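Local coordinates for occlusion-derived virus envelope protein E66 (PDB 3VSN), which cleaves non-sulfated chondroitin as a lyase and is essential for oral infectivity of the baculovirus, possibly by digesting the chondroitin sulfate barrier of the host midgut, at residues Val53-Arg58 with Cys89-Asn94; Val81-Ile86 with Trp137-Ile142; Ser43-Gln48 with Phe262-Tyr267. All coordinates share one frame; numbering follows the deposited sequence.

Overall arrangement
All three contacts lie in the helical alpha/alpha toroid, away from the beta-sheets that dominate the C-terminal part of the chain. Their centres are about 15 to 18 Å apart. Interactions 1 and 2 share helix 75-93: one uses its C-terminal end, the other its middle, and their segments alternate along the sequence. Phe46 of interaction 3 packs on Ile86 and Val90, and Val53 reaches His83, so the three contacts touch one another. Interactions 1 and 2 join early parts of the toroid, and interaction 3 ties helix 29-48 to the later helix 262-269. Interaction 2 lies about 10 Å, between side chains, from the catalytic Asn191; the others lie away from the annotated sites.

Interaction 1 (Val53-Arg58 with Cys89-Asn94); sequences VVNPNR and CVRYNN
Arg91 lays its guanidinium group under the amide oxygen of Asn55 while its aliphatic part runs past the ring of Pro56. Asn55 OD1 stands over one face of the guanidinium, 3.2 Å from Arg91 NE, with the amide and guanidinium planes 77° apart. From above the plane it cannot meet the N-H squarely, so this is a polar contact and not a hydrogen bond. The real bond lies at the edge: Arg91 NH1 donates to Pro56 O at 2.7 Å, with the oxygen close to the guanidinium plane and an N-H...O angle of 151°. The same carbonyl oxygen also comes within 3.4 Å of Arg91 CD. A bend at chi3 (64°) turns the otherwise extended arginine so that its NH1 edge faces this carbonyl. Beside the polar end, Pro56 CD rests 3.9 Å from Arg91 CD, the two side chains running antiparallel alongside, and Asn57 CB flanks Arg91 NH1 at 4.1 Å. Arg91 thus bridges an irregular loop and the last turn of helix 75-93 with one short bond and a small apolar overlap. Its NE forms a salt bridge with Asp97, which helps fix the rotation of the group. The contact is structural packing in the alpha-helical domain, away from the catalytic residues. The loop 53-58 leads from helix 29-48 to strand 60-61 and lies along helix 75-93, where Pro56 also packs on Thr84 and Tyr88, while Val90 packs on Phe46 of helix 29-48 and Cys89 on helix 138-154.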
loop_
_atom_site.group_PDB
_atom_site.type_symbol
_atom_site.label_atom_id
_atom_site.label_comp_id
_atom_site.label_asym_id
_atom_site.label_seq_id
_atom_site.Cartn_x
_atom_site.Cartn_y
_atom_site.Cartn_z
ATOM N N VAL A 53 -3.581 -20.176 -5.945
ATOM C CA VAL A 53 -4.907 -20.512 -6.457
ATOM C C VAL A 53 -5.748 -20.986 -5.269
ATOM O O VAL A 53 -5.490 -22.049 -4.690
ATOM C CB VAL A 53 -4.852 -21.593 -7.567
ATOM C CG1 VAL A 53 -6.244 -22.097 -7.914
ATOM C CG2 VAL A 53 -4.166 -21.050 -8.813
ATOM N N VAL A 54 -6.743 -20.181 -4.905
ATOM C CA VAL A 54 -7.546 -20.431 -3.706
ATOM C C VAL A 54 -8.688 -21.391 -3.993
ATOM O O VAL A 54 -9.360 -21.272 -5.019
ATOM C CB VAL A 54 -8.139 -19.125 -3.128
ATOM C CG1 VAL A 54 -8.805 -19.378 -1.778
ATOM C CG2 VAL A 54 -7.064 -18.060 -2.990
ATOM N N ASN A 55 -8.903 -22.329 -3.070
ATOM C CA ASN A 55 -10.044 -23.245 -3.106
ATOM C C ASN A 55 -10.263 -23.873 -4.495
ATOM O O ASN A 55 -11.336 -23.731 -5.082
ATOM C CB ASN A 55 -11.310 -22.525 -2.599
ATOM C CG ASN A 55 -12.468 -23.474 -2.334
ATOM O OD1 ASN A 55 -12.274 -24.634 -1.964
ATOM N ND2 ASN A 55 -13.687 -22.978 -2.519
ATOM N N PRO A 56 -9.238 -24.563 -5.030
ATOM C CA PRO A 56 -9.395 -25.113 -6.372
ATOM C C PRO A 56 -10.389 -26.269 -6.410
ATOM O O PRO A 56 -10.544 -26.992 -5.423
ATOM C CB PRO A 56 -7.989 -25.612 -6.710
ATOM C CG PRO A 56 -7.383 -25.939 -5.391
ATOM C CD PRO A 56 -7.932 -24.917 -4.437
ATOM N N ASN A 57 -11.068 -26.422 -7.541
ATOM C CA ASN A 57 -11.908 -27.592 -7.768
ATOM C C ASN A 57 -11.708 -28.179 -9.166
ATOM O O ASN A 57 -12.556 -28.912 -9.668
ATOM C CB ASN A 57 -13.386 -27.287 -7.476
ATOM C CG ASN A 57 -13.999 -26.314 -8.466
ATOM O OD1 ASN A 57 -13.302 -25.512 -9.090
ATOM N ND2 ASN A 57 -15.318 -26.380 -8.610
ATOM N N ARG A 58 -10.566 -27.861 -9.774
ATOM C CA ARG A 58 -10.200 -28.381 -11.088
ATOM C C ARG A 58 -10.121 -29.910 -11.065
ATOM O O ARG A 58 -9.623 -30.498 -10.099
ATOM C CB ARG A 58 -8.870 -27.775 -11.547
ATOM C CG ARG A 58 -8.668 -27.771 -13.055
ATOM C CD ARG A 58 -7.280 -27.288 -13.441
ATOM N NE ARG A 58 -7.192 -25.838 -13.593
ATOM C CZ ARG A 58 -7.279 -25.195 -14.754
ATOM N NH1 ARG A 58 -7.469 -25.866 -15.884
ATOM N NH2 ARG A 58 -7.178 -23.873 -14.788
ATOM N N CYS A 89 -3.709 -28.888 -1.242
ATOM C CA CYS A 89 -3.092 -29.188 0.054
ATOM C C CYS A 89 -3.777 -28.423 1.176
ATOM O O CYS A 89 -4.063 -28.986 2.234
ATOM C CB CYS A 89 -1.600 -28.851 0.053
ATOM S SG CYS A 89 -0.588 -29.983 -0.917
ATOM N N VAL A 90 -4.040 -27.141 0.935
ATOM C CA VAL A 90 -4.706 -26.282 1.917
ATOM C C VAL A 90 -6.127 -26.787 2.197
ATOM O O VAL A 90 -6.558 -26.837 3.354
ATOM C CB VAL A 90 -4.696 -24.797 1.474
ATOM C CG1 VAL A 90 -5.431 -23.911 2.476
ATOM C CG2 VAL A 90 -3.263 -24.304 1.292
ATOM N N ARG A 91 -6.836 -27.184 1.140
ATOM C CA ARG A 91 -8.171 -27.785 1.260
ATOM C C ARG A 91 -8.139 -29.084 2.065
ATOM O O ARG A 91 -8.980 -29.302 2.941
ATOM C CB ARG A 91 -8.783 -28.055 -0.118
ATOM C CG ARG A 91 -9.160 -26.814 -0.911
ATOM C CD ARG A 91 -10.100 -27.162 -2.057
ATOM N NE ARG A 91 -11.375 -27.675 -1.560
ATOM C CZ ARG A 91 -12.361 -28.139 -2.323
ATOM N NH1 ARG A 91 -12.239 -28.168 -3.646
ATOM N NH2 ARG A 91 -13.475 -28.582 -1.757
ATOM N N TYR A 92 -7.170 -29.943 1.758
ATOM C CA TYR A 92 -7.000 -31.210 2.468
ATOM C C TYR A 92 -6.777 -30.989 3.967
ATOM O O TYR A 92 -7.256 -31.761 4.805
ATOM C CB TYR A 92 -5.817 -31.988 1.881
ATOM C CG TYR A 92 -5.600 -33.330 2.539
ATOM C CD1 TYR A 92 -6.308 -34.453 2.115
ATOM C CD2 TYR A 92 -4.700 -33.475 3.596
ATOM C CE1 TYR A 92 -6.117 -35.686 2.716
ATOM C CE2 TYR A 92 -4.508 -34.705 4.209
ATOM C CZ TYR A 92 -5.221 -35.804 3.763
ATOM O OH TYR A 92 -5.034 -37.024 4.365
ATOM N N ASN A 93 -6.048 -29.925 4.284
ATOM C CA ASN A 93 -5.620 -29.625 5.642
ATOM C C ASN A 93 -6.630 -28.781 6.436
ATOM O O ASN A 93 -6.507 -28.643 7.656
ATOM C CB ASN A 93 -4.250 -28.939 5.585
ATOM C CG ASN A 93 -3.670 -28.651 6.954
ATOM O OD1 ASN A 93 -3.619 -27.492 7.380
ATOM N ND2 ASN A 93 -3.216 -29.693 7.646
ATOM N N ASN A 94 -7.631 -28.238 5.745
ATOM C CA ASN A 94 -8.572 -27.291 6.353
ATOM C C ASN A 94 -9.805 -27.966 6.956
ATOM O O ASN A 94 -10.636 -28.527 6.236
ATOM C CB ASN A 94 -8.974 -26.209 5.340
ATOM C CG ASN A 94 -9.855 -25.127 5.945
ATOM O OD1 ASN A 94 -9.827 -24.880 7.149
ATOM N ND2 ASN A 94 -10.642 -24.474 5.102
#

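Interaction 2 (Val81-Ile86 with Trp137-Ile142); sequences VCHTLI and WYHFTI
His139 and His83 meet between two helices of the alpha/alpha toroid, 75-93 and 138-154, with Cys82 alongside. The imidazoles approach through their NE2 atoms, His83 NE2 lying 4.1 Å from His139 NE2, too far for a hydrogen bond. The rings stand almost perpendicular, at 89°, and come together obliquely, in neither a stack nor an edge-to-face pair. Both histidines hold CG anti to the carbonyl carbon (chi1 -73° for His83), which turns each ring toward the gap between the helices. His139 has the larger share of the contact and its CB already points to the other helix, whereas His83 starts off to one side and arrives only with its ring. If both rings were protonated the pair would probably repel. Cys82 lies nearby: its CB is directed at helix 138-154, and Cys82 SG stays about 4.5 Å from His139 O, a loose approach. Farther along, the same helices close up where Cys82 packs on Thr143 and Val147 and His83 on Thr143. The side chain of His139 is about 10 Å from that of Asn191, the catalytic proton acceptor, which Trp137 touches directly. Within its own helix, Tyr138 CD2 lies 3.9 Å above one face of the His139 ring, offset toward its rim.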
loop_
_atom_site.group_PDB
_atom_site.type_symbol
_atom_site.label_atom_id
_atom_site.label_comp_id
_atom_site.label_asym_id
_atom_site.label_seq_id
_atom_site.Cartn_x
_atom_site.Cartn_y
_atom_site.Cartn_z
ATOM N N VAL A 81 -0.530 -25.835 -12.568
ATOM C CA VAL A 81 -0.543 -27.158 -11.928
ATOM C C VAL A 81 0.036 -27.063 -10.513
ATOM O O VAL A 81 -0.571 -27.538 -9.552
ATOM C CB VAL A 81 0.245 -28.212 -12.742
ATOM C CG1 VAL A 81 0.454 -29.485 -11.932
ATOM C CG2 VAL A 81 -0.473 -28.532 -14.044
ATOM N N CYS A 82 1.206 -26.438 -10.404
ATOM C CA CYS A 82 1.877 -26.233 -9.122
ATOM C C CYS A 82 1.000 -25.504 -8.097
ATOM O O CYS A 82 0.816 -25.992 -6.977
ATOM C CB CYS A 82 3.204 -25.502 -9.331
ATOM S SG CYS A 82 4.505 -26.534 -10.046
ATOM N N HIS A 83 0.448 -24.351 -8.483
ATOM C CA HIS A 83 -0.430 -23.581 -7.591
ATOM C C HIS A 83 -1.681 -24.321 -7.208
ATOM O O HIS A 83 -2.120 -24.251 -6.063
ATOM C CB HIS A 83 -0.795 -22.230 -8.204
ATOM C CG HIS A 83 0.335 -21.230 -8.201
ATOM N ND1 HIS A 83 1.008 -20.900 -7.083
ATOM C CD2 HIS A 83 0.880 -20.466 -9.230
ATOM C CE1 HIS A 83 1.943 -19.981 -7.379
ATOM N NE2 HIS A 83 1.864 -19.718 -8.695
ATOM N N THR A 84 -2.266 -25.036 -8.164
ATOM C CA THR A 84 -3.492 -25.792 -7.926
ATOM C C THR A 84 -3.267 -26.947 -6.940
ATOM O O THR A 84 -4.113 -27.198 -6.078
ATOM C CB THR A 84 -4.111 -26.276 -9.256
ATOM O OG1 THR A 84 -4.276 -25.153 -10.131
ATOM C CG2 THR A 84 -5.464 -26.924 -9.032
ATOM N N LEU A 85 -2.124 -27.627 -7.058
ATOM C CA LEU A 85 -1.736 -28.664 -6.096
ATOM C C LEU A 85 -1.591 -28.107 -4.679
ATOM O O LEU A 85 -2.078 -28.710 -3.719
ATOM C CB LEU A 85 -0.434 -29.357 -6.520
ATOM C CG LEU A 85 -0.504 -30.414 -7.625
ATOM C CD1 LEU A 85 0.899 -30.851 -8.008
ATOM C CD2 LEU A 85 -1.344 -31.608 -7.195
ATOM N N ILE A 86 -0.919 -26.963 -4.557
ATOM C CA ILE A 86 -0.775 -26.290 -3.262
ATOM C C ILE A 86 -2.150 -25.903 -2.709
ATOM O O ILE A 86 -2.430 -26.120 -1.530
ATOM C CB ILE A 86 0.176 -25.072 -3.338
ATOM C CG1 ILE A 86 1.610 -25.538 -3.635
ATOM C CG2 ILE A 86 0.133 -24.264 -2.040
ATOM C CD1 ILE A 86 2.539 -24.440 -4.116
ATOM N N TRP A 137 12.400 -20.140 -16.092
ATOM C CA TRP A 137 12.880 -20.949 -14.975
ATOM C C TRP A 137 12.042 -20.813 -13.728
ATOM O O TRP A 137 12.122 -21.660 -12.833
ATOM C CB TRP A 137 14.323 -20.564 -14.663
ATOM C CG TRP A 137 14.460 -19.110 -14.275
ATOM C CD1 TRP A 137 14.764 -18.031 -15.104
ATOM C CD2 TRP A 137 14.257 -18.522 -12.944
ATOM N NE1 TRP A 137 14.780 -16.855 -14.393
ATOM C CE2 TRP A 137 14.482 -17.078 -13.093
ATOM C CE3 TRP A 137 13.940 -19.029 -11.690
ATOM C CZ2 TRP A 137 14.385 -16.205 -12.019
ATOM C CZ3 TRP A 137 13.837 -18.138 -10.616
ATOM C CH2 TRP A 137 14.057 -16.761 -10.779
ATOM N N TYR A 138 11.240 -19.746 -13.660
ATOM C CA TYR A 138 10.554 -19.324 -12.426
ATOM C C TYR A 138 9.856 -20.442 -11.653
ATOM O O TYR A 138 10.168 -20.682 -10.485
ATOM C CB TYR A 138 9.564 -18.184 -12.710
ATOM C CG TYR A 138 9.025 -17.499 -11.463
ATOM C CD1 TYR A 138 9.779 -16.533 -10.796
ATOM C CD2 TYR A 138 7.760 -17.812 -10.957
ATOM C CE1 TYR A 138 9.295 -15.897 -9.663
ATOM C CE2 TYR A 138 7.265 -17.180 -9.821
ATOM C CZ TYR A 138 8.038 -16.224 -9.179
ATOM O OH TYR A 138 7.564 -15.588 -8.052
ATOM N N HIS A 139 8.913 -21.115 -12.302
ATOM C CA HIS A 139 8.078 -22.106 -11.628
ATOM C C HIS A 139 8.805 -23.355 -11.206
ATOM O O HIS A 139 8.327 -24.091 -10.343
ATOM C CB HIS A 139 6.842 -22.418 -12.459
ATOM C CG HIS A 139 5.834 -21.297 -12.474
ATOM N ND1 HIS A 139 5.471 -20.660 -13.600
ATOM C CD2 HIS A 139 5.126 -20.695 -11.435
ATOM C CE1 HIS A 139 4.567 -19.707 -13.302
ATOM N NE2 HIS A 139 4.360 -19.729 -11.976
ATOM N N PHE A 140 9.980 -23.589 -11.785
ATOM C CA PHE A 140 10.808 -24.730 -11.400
ATOM C C PHE A 140 11.596 -24.461 -10.118
ATOM O O PHE A 140 11.768 -25.356 -9.289
ATOM C CB PHE A 140 11.746 -25.130 -12.546
ATOM C CG PHE A 140 11.025 -25.502 -13.810
ATOM C CD1 PHE A 140 10.417 -26.747 -13.939
ATOM C CD2 PHE A 140 10.936 -24.602 -14.868
ATOM C CE1 PHE A 140 9.739 -27.091 -15.103
ATOM C CE2 PHE A 140 10.264 -24.939 -16.032
ATOM C CZ PHE A 140 9.663 -26.184 -16.150
ATOM N N THR A 141 12.060 -23.222 -9.961
ATOM C CA THR A 141 12.876 -22.811 -8.820
ATOM C C THR A 141 12.033 -22.310 -7.641
ATOM O O THR A 141 12.360 -22.564 -6.474
ATOM C CB THR A 141 13.870 -21.709 -9.250
ATOM O OG1 THR A 141 14.814 -22.255 -10.177
ATOM C CG2 THR A 141 14.615 -21.134 -8.064
ATOM N N ILE A 142 10.952 -21.599 -7.953
ATOM C CA ILE A 142 10.154 -20.912 -6.935
ATOM C C ILE A 142 8.944 -21.740 -6.512
ATOM O O ILE A 142 8.849 -22.155 -5.357
ATOM C CB ILE A 142 9.725 -19.494 -7.402
ATOM C CG1 ILE A 142 10.949 -18.642 -7.784
ATOM C CG2 ILE A 142 8.875 -18.788 -6.346
ATOM C CD1 ILE A 142 12.000 -18.490 -6.697
#

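Interaction 3 (Ser43-Gln48 with Phe262-Tyr267); sequences SYSFSQ and FAYYTY
The helical segments 43-48 and 262-267 come nearest at Ser45 and Ala263, whose CA atoms are 8.1 Å apart, a spacing that leaves room for a serine and the end of a tyrosine ring between the backbones. Ser45 OG and Tyr264 OH meet there at 2.9 Å. They are hydrogen-bonded. The serine oxygen approaches the ring at its edge, near the ring plane, and also lies 3.3 Å from Tyr264 CE2, so it sits beside the phenol rather than over it. With OG opposite the backbone N (chi1 -179°), Ser45 aims its hydroxyl across the gap. Tyr264 leaves its helix to one side, yet the length of its ring carries the hydroxyl over to helix 29-48. Both residues are buried, and the bond gives each buried hydroxyl a polar partner.

A second link runs through water. The molecule donates to Gln48 OE1 at 3.0 Å and accepts from Ala263 N at 3.1 Å, thereby serving a backbone N-H in the first turn of helix 262-269. Gln48 NE2 is bonded to Asn311 O, so both ends of that amide are engaged and its rotation is fixed. Within the first helix, Ser47 OG donates to Tyr44 O at 2.6 Å, a short bond back to the preceding turn.

This contact joins the first helix of the domain to a late one. Trp37 of helix 29-48 meets the Tyr264 ring edge-to-face, Val197 of helix 189-205 also packs on Tyr264, and Phe46 turns from the contact onto Ile86 and Val90 of helix 75-93.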
loop_
_atom_site.group_PDB
_atom_site.type_symbol
_atom_site.label_atom_id
_atom_site.label_comp_id
_atom_site.label_asym_id
_atom_site.label_seq_id
_atom_site.Cartn_x
_atom_site.Cartn_y
_atom_site.Cartn_z
ATOM N N SER A 43 -3.578 -22.493 6.646
ATOM C CA SER A 43 -4.657 -21.640 6.142
ATOM C C SER A 43 -4.313 -20.160 6.309
ATOM O O SER A 43 -4.453 -19.375 5.374
ATOM C CB SER A 43 -5.989 -21.976 6.818
ATOM O OG SER A 43 -6.526 -23.171 6.280
ATOM N N TYR A 44 -3.833 -19.799 7.495
ATOM C CA TYR A 44 -3.397 -18.434 7.778
ATOM C C TYR A 44 -2.255 -17.986 6.861
ATOM O O TYR A 44 -2.304 -16.896 6.284
ATOM C CB TYR A 44 -2.990 -18.316 9.249
ATOM C CG TYR A 44 -2.407 -16.979 9.627
ATOM C CD1 TYR A 44 -3.227 -15.871 9.821
ATOM C CD2 TYR A 44 -1.031 -16.824 9.799
ATOM C CE1 TYR A 44 -2.693 -14.645 10.169
ATOM C CE2 TYR A 44 -0.489 -15.601 10.148
ATOM C CZ TYR A 44 -1.326 -14.520 10.334
ATOM O OH TYR A 44 -0.787 -13.308 10.678
ATOM N N SER A 45 -1.236 -18.833 6.731
ATOM C CA SER A 45 -0.080 -18.539 5.882
ATOM C C SER A 45 -0.487 -18.348 4.422
ATOM O O SER A 45 -0.036 -17.415 3.759
ATOM C CB SER A 45 0.961 -19.656 5.993
ATOM O OG SER A 45 2.096 -19.364 5.198
ATOM N N PHE A 46 -1.352 -19.239 3.944
ATOM C CA PHE A 46 -1.885 -19.192 2.588
ATOM C C PHE A 46 -2.634 -17.879 2.334
ATOM O O PHE A 46 -2.550 -17.318 1.242
ATOM C CB PHE A 46 -2.813 -20.391 2.381
ATOM C CG PHE A 46 -3.108 -20.713 0.941
ATOM C CD1 PHE A 46 -2.080 -20.990 0.036
ATOM C CD2 PHE A 46 -4.423 -20.797 0.501
ATOM C CE1 PHE A 46 -2.366 -21.314 -1.283
ATOM C CE2 PHE A 46 -4.716 -21.123 -0.816
ATOM C CZ PHE A 46 -3.686 -21.382 -1.709
ATOM N N SER A 47 -3.341 -17.384 3.351
ATOM C CA SER A 47 -4.063 -16.106 3.241
ATOM C C SER A 47 -3.123 -14.907 3.059
ATOM O O SER A 47 -3.547 -13.851 2.590
ATOM C CB SER A 47 -5.016 -15.893 4.433
ATOM O OG SER A 47 -4.334 -15.447 5.596
ATOM N N GLN A 48 -1.851 -15.086 3.411
ATOM C CA GLN A 48 -0.830 -14.050 3.250
ATOM C C GLN A 48 -0.077 -14.154 1.926
ATOM O O GLN A 48 0.545 -13.185 1.491
ATOM C CB GLN A 48 0.188 -14.115 4.390
ATOM C CG GLN A 48 -0.372 -13.813 5.769
ATOM C CD GLN A 48 0.709 -13.800 6.833
ATOM O OE1 GLN A 48 1.762 -14.424 6.675
ATOM N NE2 GLN A 48 0.456 -13.084 7.923
ATOM N N PHE A 262 8.037 -14.674 5.958
ATOM C CA PHE A 262 8.651 -14.123 7.169
ATOM C C PHE A 262 8.372 -14.965 8.409
ATOM O O PHE A 262 9.273 -15.191 9.218
ATOM C CB PHE A 262 8.247 -12.660 7.412
ATOM C CG PHE A 262 8.631 -11.715 6.296
ATOM C CD1 PHE A 262 9.659 -12.020 5.405
ATOM C CD2 PHE A 262 7.976 -10.495 6.163
ATOM C CE1 PHE A 262 10.000 -11.143 4.387
ATOM C CE2 PHE A 262 8.320 -9.611 5.151
ATOM C CZ PHE A 262 9.331 -9.934 4.262
ATOM N N ALA A 263 7.130 -15.436 8.541
ATOM C CA ALA A 263 6.725 -16.295 9.659
ATOM C C ALA A 263 7.544 -17.589 9.731
ATOM O O ALA A 263 7.820 -18.091 10.823
ATOM C CB ALA A 263 5.238 -16.611 9.579
ATOM N N TYR A 264 7.925 -18.118 8.568
ATOM C CA TYR A 264 8.744 -19.334 8.491
ATOM C C TYR A 264 10.156 -19.090 9.021
ATOM O O TYR A 264 10.646 -19.851 9.858
ATOM C CB TYR A 264 8.794 -19.871 7.057
ATOM C CG TYR A 264 7.460 -20.359 6.547
ATOM C CD1 TYR A 264 7.084 -21.693 6.689
ATOM C CD2 TYR A 264 6.564 -19.482 5.933
ATOM C CE1 TYR A 264 5.857 -22.144 6.225
ATOM C CE2 TYR A 264 5.333 -19.923 5.470
ATOM C CZ TYR A 264 4.985 -21.252 5.620
ATOM O OH TYR A 264 3.764 -21.693 5.160
ATOM N N TYR A 265 10.795 -18.025 8.541
ATOM C CA TYR A 265 12.147 -17.671 8.979
ATOM C C TYR A 265 12.224 -17.332 10.465
ATOM O O TYR A 265 13.202 -17.675 11.138
ATOM C CB TYR A 265 12.723 -16.539 8.126
ATOM C CG TYR A 265 13.009 -16.960 6.704
ATOM C CD1 TYR A 265 13.973 -17.931 6.423
ATOM C CD2 TYR A 265 12.310 -16.398 5.637
ATOM C CE1 TYR A 265 14.232 -18.329 5.121
ATOM C CE2 TYR A 265 12.565 -16.786 4.330
ATOM C CZ TYR A 265 13.526 -17.751 4.080
ATOM O OH TYR A 265 13.779 -18.139 2.785
ATOM N N THR A 266 11.185 -16.669 10.972
ATOM C CA THR A 266 11.072 -16.383 12.400
ATOM C C THR A 266 10.936 -17.684 13.203
ATOM O O THR A 266 11.552 -17.826 14.265
ATOM C CB THR A 266 9.919 -15.396 12.686
ATOM O OG1 THR A 266 10.227 -14.134 12.082
ATOM C CG2 THR A 266 9.723 -15.185 14.186
ATOM N N TYR A 267 10.154 -18.632 12.687
ATOM C CA TYR A 267 10.042 -19.946 13.318
ATOM C C TYR A 267 11.378 -20.691 13.276
ATOM O O TYR A 267 11.838 -21.198 14.302
ATOM C CB TYR A 267 8.942 -20.806 12.677
ATOM C CG TYR A 267 8.796 -22.145 13.373
ATOM C CD1 TYR A 267 9.656 -23.206 13.077
ATOM C CD2 TYR A 267 7.826 -22.343 14.352
ATOM C CE1 TYR A 267 9.550 -24.421 13.732
ATOM C CE2 TYR A 267 7.710 -23.560 15.007
ATOM C CZ TYR A 267 8.573 -24.594 14.691
ATOM O OH TYR A 267 8.466 -25.804 15.330
HETATM O O HOH W 1 4.644 -14.002 7.412
#